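Local coordinates for protein Rubredoxin\:oxygen oxidoreductase (Desulfovibrio gigas, PDB 1E5D) that reduces dioxygen to water in a four-electron reaction, using a diiron centre and flavin mononucleotide, at residues A[179-183]-A[184-188]; A[210-214]-A[215-219]; A[90-94]-A[95-99]; A[62-66]-A[67-71]. All blocks are in the same frame, centred on the assembly; numbering follows the deposited sequence.

Contact 1 of 4, residues A[179-183]-A[184-188]; sequences DQIPV and HTLER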
loop_
_atom_site.group_PDB
_atom_site.type_symbol
_atom_site.label_atom_id
_atom_site.label_comp_id
_atom_site.label_asym_id
_atom_site.label_seq_id
_atom_site.Cartn_x
_atom_site.Cartn_y
_atom_site.Cartn_z
ATOM N N ASP A 179 18.939 28.405 -12.616
ATOM C CA ASP A 179 20.223 28.405 -13.306
ATOM C C ASP A 179 21.368 27.976 -12.401
ATOM O O ASP A 179 22.506 27.889 -12.847
ATOM C CB ASP A 179 20.543 29.801 -13.850
ATOM C CG ASP A 179 20.601 30.849 -12.757
ATOM O OD1 ASP A 179 21.679 31.057 -12.155
ATOM O OD2 ASP A 179 19.560 31.476 -12.493
ATOM N N GLN A 180 21.091 27.736 -11.123
ATOM C CA GLN A 180 22.169 27.371 -10.210
ATOM C C GLN A 180 22.186 25.873 -9.944
ATOM O O GLN A 180 23.043 25.399 -9.202
ATOM C CB GLN A 180 22.031 28.101 -8.879
ATOM C CG GLN A 180 21.921 29.608 -8.991
ATOM C CD GLN A 180 21.581 30.215 -7.640
ATOM O OE1 GLN A 180 20.547 29.892 -7.054
ATOM N NE2 GLN A 180 22.456 31.087 -7.161
ATOM N N ILE A 181 21.229 25.173 -10.539
ATOM C CA ILE A 181 21.185 23.722 -10.399
ATOM C C ILE A 181 21.213 23.084 -11.788
ATOM O O ILE A 181 20.669 23.623 -12.746
ATOM C CB ILE A 181 19.968 23.189 -9.631
ATOM C CG1 ILE A 181 18.708 22.985 -10.474
ATOM C CG2 ILE A 181 19.610 24.057 -8.430
ATOM C CD1 ILE A 181 17.804 21.931 -9.867
ATOM N N PRO A 182 21.854 21.929 -11.838
ATOM C CA PRO A 182 21.983 21.172 -13.077
ATOM C C PRO A 182 20.608 20.844 -13.649
ATOM O O PRO A 182 19.687 20.490 -12.911
ATOM C CB PRO A 182 22.672 19.882 -12.634
ATOM C CG PRO A 182 23.296 20.169 -11.319
ATOM C CD PRO A 182 22.483 21.259 -10.688
ATOM N N VAL A 183 20.495 20.967 -14.967
ATOM C CA VAL A 183 19.221 20.735 -15.624
ATOM C C VAL A 183 18.646 19.360 -15.311
ATOM O O VAL A 183 17.457 19.249 -15.015
ATOM C CB VAL A 183 19.342 20.842 -17.159
ATOM C CG1 VAL A 183 18.274 21.786 -17.678
ATOM C CG2 VAL A 183 20.743 21.284 -17.534
ATOM N N HIS A 184 19.496 18.339 -15.404
ATOM C CA HIS A 184 18.977 16.985 -15.199
ATOM C C HIS A 184 18.341 16.877 -13.822
ATOM O O HIS A 184 17.298 16.257 -13.618
ATOM C CB HIS A 184 20.074 15.940 -15.389
ATOM C CG HIS A 184 21.267 16.160 -14.516
ATOM N ND1 HIS A 184 22.358 16.897 -14.930
ATOM C CD2 HIS A 184 21.541 15.747 -13.256
ATOM C CE1 HIS A 184 23.251 16.917 -13.953
ATOM N NE2 HIS A 184 22.783 16.228 -12.923
ATOM N N THR A 185 18.991 17.514 -12.844
ATOM C CA THR A 185 18.374 17.491 -11.516
ATOM C C THR A 185 17.046 18.241 -11.552
ATOM O O THR A 185 15.998 17.758 -11.130
ATOM C CB THR A 185 19.289 18.104 -10.446
ATOM O OG1 THR A 185 20.533 17.390 -10.413
ATOM C CG2 THR A 185 18.660 17.958 -9.068
ATOM N N LEU A 186 17.130 19.454 -12.085
ATOM C CA LEU A 186 15.961 20.316 -12.149
ATOM C C LEU A 186 14.826 19.651 -12.912
ATOM O O LEU A 186 13.670 19.727 -12.497
ATOM C CB LEU A 186 16.323 21.654 -12.799
ATOM C CG LEU A 186 15.146 22.585 -13.095
ATOM C CD1 LEU A 186 14.358 22.832 -11.815
ATOM C CD2 LEU A 186 15.631 23.876 -13.724
ATOM N N GLU A 187 15.172 19.018 -14.031
ATOM C CA GLU A 187 14.145 18.440 -14.892
ATOM C C GLU A 187 13.475 17.235 -14.237
ATOM O O GLU A 187 12.249 17.108 -14.276
ATOM C CB GLU A 187 14.725 18.036 -16.247
ATOM C CG GLU A 187 13.679 17.935 -17.354
ATOM C CD GLU A 187 13.047 16.554 -17.421
ATOM O OE1 GLU A 187 13.808 15.594 -17.161
ATOM O OE2 GLU A 187 11.833 16.448 -17.683
ATOM N N ARG A 188 14.284 16.345 -13.681
ATOM C CA ARG A 188 13.734 15.138 -13.063
ATOM C C ARG A 188 12.740 15.521 -11.980
ATOM O O ARG A 188 11.664 14.947 -11.841
ATOM C CB ARG A 188 14.869 14.283 -12.513
ATOM C CG ARG A 188 14.430 13.058 -11.735
ATOM C CD ARG A 188 13.445 12.190 -12.500
ATOM N NE ARG A 188 12.674 11.321 -11.618
ATOM C CZ ARG A 188 12.529 10.010 -11.715
ATOM N NH1 ARG A 188 13.117 9.337 -12.695
ATOM N NH2 ARG A 188 11.789 9.358 -10.828
#
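The first torsion of Ile181 brings it onto Leu186. Ile181 CG1 takes the crowded position between the backbone N and the carbonyl carbon (chi1 85°), which carries CD1 forward onto the first turn of helix 183-198. Ile181 CD1 then rests 3.3 Å from Leu186 CB, and the two side chains cross at about a right angle. The tip of the isoleucine meets the base of the leucine. Thr185 CG2 borders the same methyl, 4.1 Å from Ile181 CD1.

The His184 ring is folded back by a chi1 of 56°. Pro182 CB lies over one face of it, 3.3 Å from His184 CE1. Thr185 runs beside the proline ring and points the same way. Thr185 OG1 is 4.0 Å from Pro182 CB.

Pro182 is the N-cap residue. Its carbonyl oxygen accepts from the backbone of the first turn: Leu186 N is 2.9 Å from Pro182 O, in the carbonyl plane and almost straight. Glu187 N bonds to Val183 O as the next rung, but the modelled length is very short and therefore doubtful. The Glu187 carboxylate turns to Arg191 and Tyr246. Phe230 touches Leu186, and Ile171 touches Ile181.

The residue before the N-cap thus meets the fourth residue after it. This is the hydrophobic staple of a helix N terminus, here opening helix 183-198 in the metallo-beta-lactamase-like domain.

Contact 2 of 4, residues A[210-214]-A[215-219]; sequences ETLVG and AGVAP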
loop_
_atom_site.group_PDB
_atom_site.type_symbol
_atom_site.label_atom_id
_atom_site.label_comp_id
_atom_site.label_asym_id
_atom_site.label_seq_id
_atom_site.Cartn_x
_atom_site.Cartn_y
_atom_site.Cartn_z
ATOM N N GLU A 210 -1.987 27.648 -23.171
ATOM C CA GLU A 210 -2.450 28.313 -24.381
ATOM C C GLU A 210 -2.898 29.730 -24.070
ATOM O O GLU A 210 -2.503 30.689 -24.725
ATOM C CB GLU A 210 -3.611 27.538 -24.987
ATOM C CG GLU A 210 -3.780 27.667 -26.489
ATOM C CD GLU A 210 -5.022 26.921 -26.954
ATOM O OE1 GLU A 210 -6.132 27.370 -26.604
ATOM O OE2 GLU A 210 -4.879 25.893 -27.648
ATOM N N THR A 211 -3.748 29.867 -23.047
ATOM C CA THR A 211 -4.273 31.206 -22.787
ATOM C C THR A 211 -3.221 32.135 -22.216
ATOM O O THR A 211 -3.241 33.344 -22.478
ATOM C CB THR A 211 -5.507 31.146 -21.865
ATOM O OG1 THR A 211 -5.148 31.456 -20.522
ATOM C CG2 THR A 211 -6.067 29.733 -21.876
ATOM N N LEU A 212 -2.263 31.637 -21.434
ATOM C CA LEU A 212 -1.306 32.611 -20.897
ATOM C C LEU A 212 -0.455 33.163 -22.036
ATOM O O LEU A 212 -0.123 34.343 -22.095
ATOM C CB LEU A 212 -0.447 32.007 -19.795
ATOM C CG LEU A 212 -1.025 31.654 -18.434
ATOM C CD1 LEU A 212 -0.640 32.677 -17.364
ATOM C CD2 LEU A 212 -2.541 31.521 -18.454
ATOM N N VAL A 213 -0.101 32.276 -22.958
ATOM C CA VAL A 213 0.643 32.669 -24.148
ATOM C C VAL A 213 -0.254 33.501 -25.059
ATOM O O VAL A 213 0.228 34.440 -25.684
ATOM C CB VAL A 213 1.180 31.437 -24.894
ATOM C CG1 VAL A 213 1.783 31.804 -26.236
ATOM C CG2 VAL A 213 2.221 30.740 -24.025
ATOM N N GLY A 214 -1.525 33.127 -25.108
ATOM C CA GLY A 214 -2.526 33.878 -25.864
ATOM C C GLY A 214 -2.476 35.322 -25.394
ATOM O O GLY A 214 -2.271 36.256 -26.163
ATOM N N ALA A 215 -2.629 35.497 -24.082
ATOM C CA ALA A 215 -2.301 36.804 -23.505
ATOM C C ALA A 215 -0.806 37.001 -23.642
ATOM O O ALA A 215 -0.083 36.202 -24.255
ATOM C CB ALA A 215 -2.776 36.895 -22.072
ATOM N N GLY A 216 -0.179 38.053 -23.117
ATOM C CA GLY A 216 1.250 38.077 -23.492
ATOM C C GLY A 216 2.151 37.596 -22.386
ATOM O O GLY A 216 3.091 38.286 -21.974
ATOM N N VAL A 217 1.888 36.396 -21.863
ATOM C CA VAL A 217 2.737 35.972 -20.748
ATOM C C VAL A 217 3.990 35.262 -21.242
ATOM O O VAL A 217 3.951 34.094 -21.621
ATOM C CB VAL A 217 1.940 35.080 -19.782
ATOM C CG1 VAL A 217 2.784 34.710 -18.578
ATOM C CG2 VAL A 217 0.663 35.800 -19.367
ATOM N N ALA A 218 5.089 36.003 -21.210
ATOM C CA ALA A 218 6.421 35.531 -21.557
ATOM C C ALA A 218 7.418 35.943 -20.471
ATOM O O ALA A 218 8.106 36.953 -20.567
ATOM C CB ALA A 218 6.876 36.053 -22.904
ATOM N N PRO A 219 7.464 35.121 -19.432
ATOM C CA PRO A 219 8.173 35.459 -18.202
ATOM C C PRO A 219 9.694 35.465 -18.334
ATOM O O PRO A 219 10.271 34.748 -19.146
ATOM C CB PRO A 219 7.757 34.336 -17.240
ATOM C CG PRO A 219 6.569 33.689 -17.875
ATOM C CD PRO A 219 6.823 33.790 -19.358
#
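Ala215 N donates to Thr211 O at 2.8 Å and Val217 N to Leu212 O at 2.9 Å, so the last helical bond is followed by one spanning five residues as the chain leaves helix 202-214. Ala215 is the first residue with non-helical angles, its psi being -175°. The chain then turns back through Gly216 without a positive phi, so this is not a Schellman ending.

The turn lays Val217 alongside Leu212. Both side chains point the same way. Leu212 CB is 3.9 Å from Val217 CB, and Leu212 CD1 is 3.9 Å from Val217 CG2. Val217 CG1 lies opposite the backbone N (chi1 -176°), which leaves CG2 over the helix end, 3.2 Å from Leu212 O. That oxygen therefore has a backbone N-H and a methyl close to it. Ala215 CB sits nearby, 3.6 Å from Thr211 O.

Beneath the pair is the sheet. Tyr140 touches Leu212, Ala215 and Val217. Val152 meets Leu212, and Trp154 meets Val217.

The turn leads the chain from helix 202-214 toward strand 221-224. It belongs to a beta-alpha-beta crossover between the parallel neighbours 160-164 and 221-224 in the metallo-beta-lactamase-like domain.

Contact 3 of 4, residues A[90-94]-A[95-99]; sequences ALIEA and CQPEK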
loop_
_atom_site.group_PDB
_atom_site.type_symbol
_atom_site.label_atom_id
_atom_site.label_comp_id
_atom_site.label_asym_id
_atom_site.label_seq_id
_atom_site.Cartn_x
_atom_site.Cartn_y
_atom_site.Cartn_z
ATOM N N ALA A 90 -2.190 33.550 10.878
ATOM C CA ALA A 90 -1.130 34.286 11.570
ATOM C C ALA A 90 -0.793 35.583 10.848
ATOM O O ALA A 90 -0.455 36.591 11.467
ATOM C CB ALA A 90 0.134 33.444 11.709
ATOM N N LEU A 91 -0.862 35.567 9.515
ATOM C CA LEU A 91 -0.458 36.756 8.773
ATOM C C LEU A 91 -1.498 37.863 8.894
ATOM O O LEU A 91 -1.168 39.043 9.006
ATOM C CB LEU A 91 -0.233 36.413 7.310
ATOM C CG LEU A 91 1.151 35.952 6.870
ATOM C CD1 LEU A 91 1.091 35.649 5.378
ATOM C CD2 LEU A 91 2.232 36.970 7.172
ATOM N N ILE A 92 -2.770 37.477 8.858
ATOM C CA ILE A 92 -3.824 38.458 9.050
ATOM C C ILE A 92 -3.604 39.183 10.374
ATOM O O ILE A 92 -3.808 40.383 10.496
ATOM C CB ILE A 92 -5.207 37.803 9.072
ATOM C CG1 ILE A 92 -5.698 37.425 7.676
ATOM C CG2 ILE A 92 -6.212 38.694 9.790
ATOM C CD1 ILE A 92 -6.373 36.078 7.666
ATOM N N GLU A 93 -3.164 38.380 11.332
ATOM C CA GLU A 93 -2.852 38.851 12.672
ATOM C C GLU A 93 -1.668 39.810 12.680
ATOM O O GLU A 93 -1.760 40.918 13.219
ATOM C CB GLU A 93 -2.580 37.650 13.580
ATOM C CG GLU A 93 -1.598 37.915 14.705
ATOM C CD GLU A 93 -2.206 37.645 16.070
ATOM O OE1 GLU A 93 -2.833 36.578 16.238
ATOM O OE2 GLU A 93 -2.048 38.510 16.958
ATOM N N ALA A 94 -0.544 39.407 12.096
ATOM C CA ALA A 94 0.668 40.214 12.161
ATOM C C ALA A 94 0.642 41.402 11.212
ATOM O O ALA A 94 1.272 42.426 11.479
ATOM C CB ALA A 94 1.890 39.349 11.858
ATOM N N CYS A 95 -0.069 41.270 10.100
ATOM C CA CYS A 95 -0.006 42.297 9.066
ATOM C C CYS A 95 -1.198 43.243 9.114
ATOM O O CYS A 95 -1.074 44.403 8.712
ATOM C CB CYS A 95 0.108 41.608 7.698
ATOM S SG CYS A 95 1.695 40.746 7.489
ATOM N N GLN A 96 -2.323 42.740 9.614
ATOM C CA GLN A 96 -3.570 43.500 9.624
ATOM C C GLN A 96 -3.798 44.048 8.219
ATOM O O GLN A 96 -3.852 45.250 7.974
ATOM C CB GLN A 96 -3.537 44.620 10.653
ATOM C CG GLN A 96 -3.014 44.261 12.029
ATOM C CD GLN A 96 -2.164 45.342 12.673
ATOM O OE1 GLN A 96 -2.670 46.260 13.325
ATOM N NE2 GLN A 96 -0.847 45.241 12.502
ATOM N N PRO A 97 -3.896 43.148 7.252
ATOM C CA PRO A 97 -3.899 43.598 5.858
ATOM C C PRO A 97 -5.183 44.331 5.516
ATOM O O PRO A 97 -6.255 44.060 6.053
ATOM C CB PRO A 97 -3.822 42.289 5.071
ATOM C CG PRO A 97 -4.440 41.282 5.986
ATOM C CD PRO A 97 -4.023 41.688 7.379
ATOM N N GLU A 98 -5.076 45.271 4.588
ATOM C CA GLU A 98 -6.275 45.982 4.142
ATOM C C GLU A 98 -7.115 45.057 3.278
ATOM O O GLU A 98 -8.340 45.034 3.302
ATOM C CB GLU A 98 -5.849 47.240 3.401
ATOM C CG GLU A 98 -6.803 47.712 2.320
ATOM C CD GLU A 98 -6.366 49.056 1.767
ATOM O OE1 GLU A 98 -5.197 49.436 1.996
ATOM O OE2 GLU A 98 -7.195 49.715 1.112
ATOM N N LYS A 99 -6.419 44.241 2.480
ATOM C CA LYS A 99 -7.193 43.368 1.603
ATOM C C LYS A 99 -6.513 42.031 1.362
ATOM O O LYS A 99 -5.308 41.877 1.214
ATOM C CB LYS A 99 -7.451 44.076 0.266
ATOM C CG LYS A 99 -8.813 44.741 0.187
ATOM C CD LYS A 99 -8.771 45.997 -0.665
ATOM C CE LYS A 99 -10.132 46.264 -1.293
ATOM N NZ LYS A 99 -11.191 45.421 -0.665
#
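Cys95 packs back on Leu91 at the C-terminal end of helix 88-95. This helix lies in the beta-alpha-beta crossover between the parallel neighbouring strands 74-77 and 99-103.

The cysteine begins against the backbone. Cys95 CB is 3.1 Å from Leu91 O, the oxygen that also accepts from Cys95 N at 2.7 Å. From CB the side chain puts SG opposite the carbonyl carbon and beside its own N (chi1 -67°). That choice keeps SG on the Leu91 side of the helix. Cys95 SG ends 3.8 Å from Leu91 CD2, an apolar contact, and 3.7 Å from Leu91 O. Leu91 in turn packs on Leu59 and Leu60 of helix 56-64, and Cys95 on Ile72.

Gln96 then breaks the helix with a positive phi of 50°, a left-handed backbone. Gln96 N still reaches Ile92 O at 2.9 Å. The bond is bent, and the donor lies above the carbonyl plane. The Gln96 side chain leaves the backbone away from the helix, but Gln96 CG still passes 3.8 Å from Glu93 O.

Pro97 has no N-H with which to add a further helix-end bond. Instead its ring fits against the last turn, with Pro97 CD 3.4 Å from Ile92 O.

Contact 4 of 4, residues A[62-66]-A[67-71]; sequences GIASV and IDPKK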
loop_
_atom_site.group_PDB
_atom_site.type_symbol
_atom_site.label_atom_id
_atom_site.label_comp_id
_atom_site.label_asym_id
_atom_site.label_seq_id
_atom_site.Cartn_x
_atom_site.Cartn_y
_atom_site.Cartn_z
ATOM N N GLY A 62 11.664 36.494 7.583
ATOM C CA GLY A 62 12.173 36.825 6.256
ATOM C C GLY A 62 11.570 38.130 5.790
ATOM O O GLY A 62 12.287 39.052 5.423
ATOM N N ILE A 63 10.246 38.172 5.828
ATOM C CA ILE A 63 9.501 39.380 5.547
ATOM C C ILE A 63 10.109 40.588 6.260
ATOM O O ILE A 63 10.431 41.604 5.647
ATOM C CB ILE A 63 8.039 39.265 6.022
ATOM C CG1 ILE A 63 7.181 38.300 5.214
ATOM C CG2 ILE A 63 7.411 40.655 6.077
ATOM C CD1 ILE A 63 5.695 38.386 5.502
ATOM N N ALA A 64 10.257 40.444 7.575
ATOM C CA ALA A 64 10.717 41.539 8.418
ATOM C C ALA A 64 12.105 42.014 8.018
ATOM O O ALA A 64 12.489 43.138 8.334
ATOM C CB ALA A 64 10.711 41.125 9.884
ATOM N N SER A 65 12.851 41.160 7.325
ATOM C CA SER A 65 14.212 41.483 6.902
ATOM C C SER A 65 14.199 42.602 5.864
ATOM O O SER A 65 15.187 43.287 5.625
ATOM C CB SER A 65 14.922 40.259 6.322
ATOM O OG SER A 65 14.567 40.065 4.964
ATOM N N VAL A 66 13.027 42.753 5.265
ATOM C CA VAL A 66 12.789 43.734 4.223
ATOM C C VAL A 66 11.992 44.922 4.748
ATOM O O VAL A 66 12.231 46.070 4.393
ATOM C CB VAL A 66 12.020 43.076 3.057
ATOM C CG1 VAL A 66 11.725 44.093 1.967
ATOM C CG2 VAL A 66 12.799 41.894 2.497
ATOM N N ILE A 67 11.028 44.613 5.606
ATOM C CA ILE A 67 10.027 45.572 6.029
ATOM C C ILE A 67 9.247 45.075 7.231
ATOM O O ILE A 67 9.135 43.869 7.455
ATOM C CB ILE A 67 9.042 45.838 4.868
ATOM C CG1 ILE A 67 8.291 47.160 5.003
ATOM C CG2 ILE A 67 8.089 44.657 4.705
ATOM C CD1 ILE A 67 7.095 47.321 4.099
ATOM N N ASP A 68 8.696 45.988 8.023
ATOM C CA ASP A 68 7.851 45.580 9.138
ATOM C C ASP A 68 6.573 44.953 8.600
ATOM O O ASP A 68 5.877 45.588 7.801
ATOM C CB ASP A 68 7.486 46.754 10.051
ATOM C CG ASP A 68 7.036 46.273 11.417
ATOM O OD1 ASP A 68 5.965 45.646 11.535
ATOM O OD2 ASP A 68 7.773 46.520 12.394
ATOM N N PRO A 69 6.272 43.734 9.022
ATOM C CA PRO A 69 5.086 43.033 8.516
ATOM C C PRO A 69 3.809 43.864 8.567
ATOM O O PRO A 69 2.939 43.675 7.714
ATOM C CB PRO A 69 4.986 41.828 9.459
ATOM C CG PRO A 69 6.404 41.573 9.847
ATOM C CD PRO A 69 7.028 42.933 9.993
ATOM N N LYS A 70 3.659 44.770 9.526
ATOM C CA LYS A 70 2.424 45.550 9.655
ATOM C C LYS A 70 2.290 46.591 8.547
ATOM O O LYS A 70 1.250 47.247 8.440
ATOM C CB LYS A 70 2.339 46.223 11.026
ATOM C CG LYS A 70 2.949 47.606 11.101
ATOM C CD LYS A 70 4.127 47.689 12.051
ATOM C CE LYS A 70 4.227 49.018 12.773
ATOM N NZ LYS A 70 4.615 50.150 11.886
ATOM N N LYS A 71 3.323 46.738 7.726
ATOM C CA LYS A 71 3.304 47.642 6.586
ATOM C C LYS A 71 2.728 46.962 5.355
ATOM O O LYS A 71 2.361 47.625 4.383
ATOM C CB LYS A 71 4.719 48.153 6.283
ATOM C CG LYS A 71 5.480 48.537 7.544
ATOM C CD LYS A 71 6.439 49.687 7.325
ATOM C CE LYS A 71 5.761 51.035 7.511
ATOM N NZ LYS A 71 6.774 52.129 7.565
#
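Ile67, Ile63 and Pro69 carry most of this turn. Ile67 N donates to Ile63 O at 3.1 Å, with the donor in the carbonyl plane. Ile63 O also accepts from Val66 N, so two backbone N-H groups grip one oxygen. Ile67 is extended, and its phi of -167° takes the chain off the helical path. Its carbonyl swings back under the helix end, where Ala64 CA makes a CA-H...O contact of 3.0 Å with Ile67 O.

Ile63 uses CG2 for both apolar contacts. This branch lies opposite the backbone N and faces the turn. Ile63 CG2 is 4.3 Å from Ile67 CG2 and 4.0 Å from Pro69 CG, with the proline ring crossing Ile63 at a slant.

The turn follows helix 56-64, which joins the neighbouring parallel strands 46-48 and 74-77 as the link of a beta-alpha-beta crossover. Leu39 of strand 33-40 touches Ile67 and Val66. Leu91 of helix 88-95 touches Ile63.

Pro69 begins a short 3-10 segment, 69-71. Asp68 OD1 accepts from Lys70 N in an Asx turn, although the place of this oxygen is not certain. On the helix side, Pro69 CD meets the methyl of Ala64, 4.1 Å from Ala64 CB.

In the fold
From the N terminus the order is contact 4, contact 3, contact 1, contact 2. All are local and in series, so none nests in or crosses another. Contact 4 turns the chain from helix 56-64 toward strand 74-77. Contact 3 does the same from helix 88-95 into strand 99-103. Their centres are 12 Å apart and they touch, with Cys95 SG 3.2 Å from Pro69 O, so the end of helix 88-95 packs on the turn that follows helix 56-64. Contact 1 starts helix 183-198, and contact 2 ends the following helix, 202-214, before strand 221-224 of the six-stranded sheet. These two stay about 12 Å apart at their nearest atoms.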